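Local coordinates for butyryl-CoA dehydrogenase (Marinomonas mediterranea, PDB 6CXT), which belongs to the acyl-CoA dehydrogenase family of flavoproteins and holds flavin-adenine dinucleotide in its fold, at residues V167-T172 / Q181-V186. Sequence-based numbering, arbitrary orientation.
Sequences VVYATT and QTAFVV
T182 and T172 meet hydroxyl to hydroxyl: T182 OG1 donates to T172 OG1 at 2.7 Å, the two side chains crossing at about a right angle. T172 places its hydroxyl between its own backbone N and carbonyl carbon (chi1 47°), a rotation in which OG1 reaches T182 OG1 and also E228. The backbone N of G229 bonds T182 OG1, so the pair belongs to a wider polar network where the strands run into the connecting loop.

On the same face as T182, the F184 ring receives T172 CG2 at its edge, near the ring plane, with CZ 4.1 Å from that methyl, while A170 CB approaches CE2 obliquely. V168, also on that face, touches V186 CG2 with its CG2 at 3.7 Å, and F214 of strand 209-220 packs on both valines.

The other face carries Y169, whose CG lies anti to the carbonyl carbon (chi1 -68°); with the ring turned by chi2 87°, CE2 lies 3.7 Å from A183 CB, which approaches the ring obliquely. Beyond it, one water bridges T171 OG1 and Q181 NE2, which also bond the carbonyl oxygens of L137 and I134 respectively.

Between the faces, the V168–F184 and A170–T182 pairs each exchange two backbone hydrogen bonds; V168 N to F184 O is the straightest, with an N-H...O angle of 167°. This register defines an antiparallel beta hairpin in the middle domain of the acyl-CoA dehydrogenase fold, with the Y169 side chain about 7 Å from a bound FAD.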
ATOM      1  N   VAL B 167      28.887 -25.592  -5.114  1.00 22.24           N
ATOM      2  CA  VAL B 167      28.913 -25.110  -6.529  1.00 20.06           C
ATOM      3  C   VAL B 167      29.397 -23.676  -6.441  1.00 22.28           C
ATOM      4  O   VAL B 167      28.710 -22.807  -5.893  1.00 23.93           O
ATOM      5  CB  VAL B 167      27.520 -25.251  -7.187  1.00 20.28           C
ATOM      6  CG1 VAL B 167      27.527 -24.743  -8.613  1.00 20.29           C
ATOM      7  CG2 VAL B 167      27.056 -26.681  -7.114  1.00 21.73           C
ATOM      8  N   VAL B 168      30.582 -23.401  -6.973  1.00 20.85           N
ATOM      9  CA  VAL B 168      31.294 -22.160  -6.697  1.00 21.68           C
ATOM     10  C   VAL B 168      31.446 -21.467  -8.039  1.00 24.51           C
ATOM     11  O   VAL B 168      31.729 -22.139  -9.030  1.00 23.92           O
ATOM     12  CB  VAL B 168      32.676 -22.464  -6.111  1.00 22.65           C
ATOM     13  CG1 VAL B 168      33.502 -21.205  -5.874  1.00 21.37           C
ATOM     14  CG2 VAL B 168      32.507 -23.246  -4.823  1.00 20.93           C
ATOM     15  N   TYR B 169      31.223 -20.148  -8.055  1.00 22.84           N
ATOM     16  CA  TYR B 169      31.279 -19.353  -9.273  1.00 23.23           C
ATOM     17  C   TYR B 169      32.482 -18.452  -9.090  1.00 23.19           C
ATOM     18  O   TYR B 169      32.619 -17.784  -8.058  1.00 25.16           O
ATOM     19  CB  TYR B 169      29.915 -18.561  -9.503  1.00 22.59           C
ATOM     20  CG  TYR B 169      28.783 -19.499  -9.828  1.00 22.20           C
ATOM     21  CD1 TYR B 169      28.017 -20.103  -8.815  1.00 21.12           C
ATOM     22  CD2 TYR B 169      28.446 -19.767 -11.128  1.00 20.12           C
ATOM     23  CE1 TYR B 169      27.017 -21.002  -9.119  1.00 20.91           C
ATOM     24  CE2 TYR B 169      27.422 -20.647 -11.443  1.00 22.26           C
ATOM     25  CZ  TYR B 169      26.705 -21.244 -10.437  1.00 21.33           C
ATOM     26  OH  TYR B 169      25.704 -22.111 -10.776  1.00 21.42           O
ATOM     27  N   ALA B 170      33.410 -18.465 -10.069  1.00 23.47           N
ATOM     28  CA  ALA B 170      34.722 -17.835  -9.877  1.00 23.47           C
ATOM     29  C   ALA B 170      35.121 -17.096 -11.171  1.00 22.81           C
ATOM     30  O   ALA B 170      34.676 -17.487 -12.223  1.00 22.58           O
ATOM     31  CB  ALA B 170      35.787 -18.881  -9.511  1.00 25.14           C
ATOM     32  N   THR B 171      35.915 -16.042 -11.058  1.00 24.24           N
ATOM     33  CA  THR B 171      36.402 -15.363 -12.279  1.00 26.94           C
ATOM     34  C   THR B 171      37.582 -16.157 -12.889  1.00 29.27           C
ATOM     35  O   THR B 171      38.621 -16.328 -12.224  1.00 27.49           O
ATOM     36  CB  THR B 171      36.830 -13.948 -11.944  1.00 27.33           C
ATOM     37  OG1 THR B 171      35.698 -13.277 -11.372  1.00 29.69           O
ATOM     38  CG2 THR B 171      37.258 -13.176 -13.244  1.00 27.42           C
ATOM     39  N   THR B 172      37.389 -16.647 -14.109  1.00 30.72           N
ATOM     40  CA  THR B 172      38.484 -17.211 -14.892  1.00 31.98           C
ATOM     41  C   THR B 172      39.190 -16.246 -15.876  1.00 37.14           C
ATOM     42  O   THR B 172      40.353 -16.511 -16.262  1.00 30.91           O
ATOM     43  CB  THR B 172      38.089 -18.500 -15.581  1.00 32.61           C
ATOM     44  OG1 THR B 172      36.826 -18.340 -16.235  1.00 30.57           O
ATOM     45  CG2 THR B 172      38.023 -19.655 -14.556  1.00 30.73           C
ATOM     46  N   GLN B 181      33.500 -15.928 -16.329  1.00 28.04           N
ATOM     47  CA  GLN B 181      33.362 -16.648 -15.072  1.00 25.30           C
ATOM     48  C   GLN B 181      33.141 -18.082 -15.392  1.00 23.79           C
ATOM     49  O   GLN B 181      32.706 -18.406 -16.480  1.00 26.98           O
ATOM     50  CB  GLN B 181      32.138 -16.080 -14.248  1.00 23.38           C
ATOM     51  CG  GLN B 181      32.358 -14.676 -13.759  1.00 25.14           C
ATOM     52  CD  GLN B 181      31.072 -14.007 -13.221  1.00 27.13           C
ATOM     53  OE1 GLN B 181      30.001 -14.577 -13.322  1.00 26.66           O
ATOM     54  NE2 GLN B 181      31.205 -12.816 -12.652  1.00 23.37           N
ATOM     55  N   THR B 182      33.391 -18.972 -14.421  1.00 22.92           N
ATOM     56  CA  THR B 182      33.178 -20.400 -14.598  1.00 21.01           C
ATOM     57  C   THR B 182      32.615 -21.020 -13.309  1.00 22.27           C
ATOM     58  O   THR B 182      32.935 -20.553 -12.216  1.00 23.12           O
ATOM     59  CB  THR B 182      34.576 -21.077 -14.975  1.00 23.92           C
ATOM     60  OG1 THR B 182      35.099 -20.432 -16.168  1.00 26.83           O
ATOM     61  CG2 THR B 182      34.476 -22.555 -15.189  1.00 25.02           C
ATOM     62  N   ALA B 183      31.780 -22.041 -13.488  1.00 24.07           N
ATOM     63  CA  ALA B 183      31.193 -22.795 -12.403  1.00 25.62           C
ATOM     64  C   ALA B 183      31.984 -24.063 -12.131  1.00 26.87           C
ATOM     65  O   ALA B 183      32.365 -24.785 -13.078  1.00 27.60           O
ATOM     66  CB  ALA B 183      29.759 -23.155 -12.739  1.00 23.65           C
ATOM     67  N   PHE B 184      32.175 -24.364 -10.847  1.00 23.49           N
ATOM     68  CA  PHE B 184      32.929 -25.563 -10.424  1.00 25.62           C
ATOM     69  C   PHE B 184      32.188 -26.243  -9.277  1.00 25.75           C
ATOM     70  O   PHE B 184      31.590 -25.561  -8.439  1.00 26.45           O
ATOM     71  CB  PHE B 184      34.280 -25.111  -9.838  1.00 24.81           C
ATOM     72  CG  PHE B 184      35.179 -24.433 -10.830  1.00 27.05           C
ATOM     73  CD1 PHE B 184      36.016 -25.195 -11.680  1.00 27.73           C
ATOM     74  CD2 PHE B 184      35.228 -23.040 -10.904  1.00 26.63           C
ATOM     75  CE1 PHE B 184      36.866 -24.559 -12.575  1.00 27.77           C
ATOM     76  CE2 PHE B 184      36.073 -22.390 -11.809  1.00 30.49           C
ATOM     77  CZ  PHE B 184      36.912 -23.163 -12.638  1.00 28.11           C
ATOM     78  N   VAL B 185      32.218 -27.560  -9.244  1.00 23.50           N
ATOM     79  CA  VAL B 185      31.776 -28.323  -8.077  1.00 23.60           C
ATOM     80  C   VAL B 185      33.021 -28.585  -7.249  1.00 26.39           C
ATOM     81  O   VAL B 185      33.978 -29.195  -7.754  1.00 25.71           O
ATOM     82  CB  VAL B 185      31.161 -29.663  -8.487  1.00 25.89           C
ATOM     83  CG1 VAL B 185      30.825 -30.512  -7.255  1.00 29.35           C
ATOM     84  CG2 VAL B 185      29.915 -29.449  -9.333  1.00 28.91           C
ATOM     85  N   VAL B 186      33.050 -28.101  -6.009  1.00 23.12           N
ATOM     86  CA  VAL B 186      34.240 -28.163  -5.166  1.00 23.35           C
ATOM     87  C   VAL B 186      33.923 -29.123  -4.008  1.00 23.71           C
ATOM     88  O   VAL B 186      33.106 -28.781  -3.139  1.00 23.03           O
ATOM     89  CB  VAL B 186      34.659 -26.788  -4.656  1.00 23.54           C
ATOM     90  CG1 VAL B 186      35.907 -26.865  -3.767  1.00 23.54           C
ATOM     91  CG2 VAL B 186      34.883 -25.832  -5.821  1.00 25.04           C
TER
HETATM   92  O   HOH W   1      33.758 -11.803 -12.452  1.00 29.29           O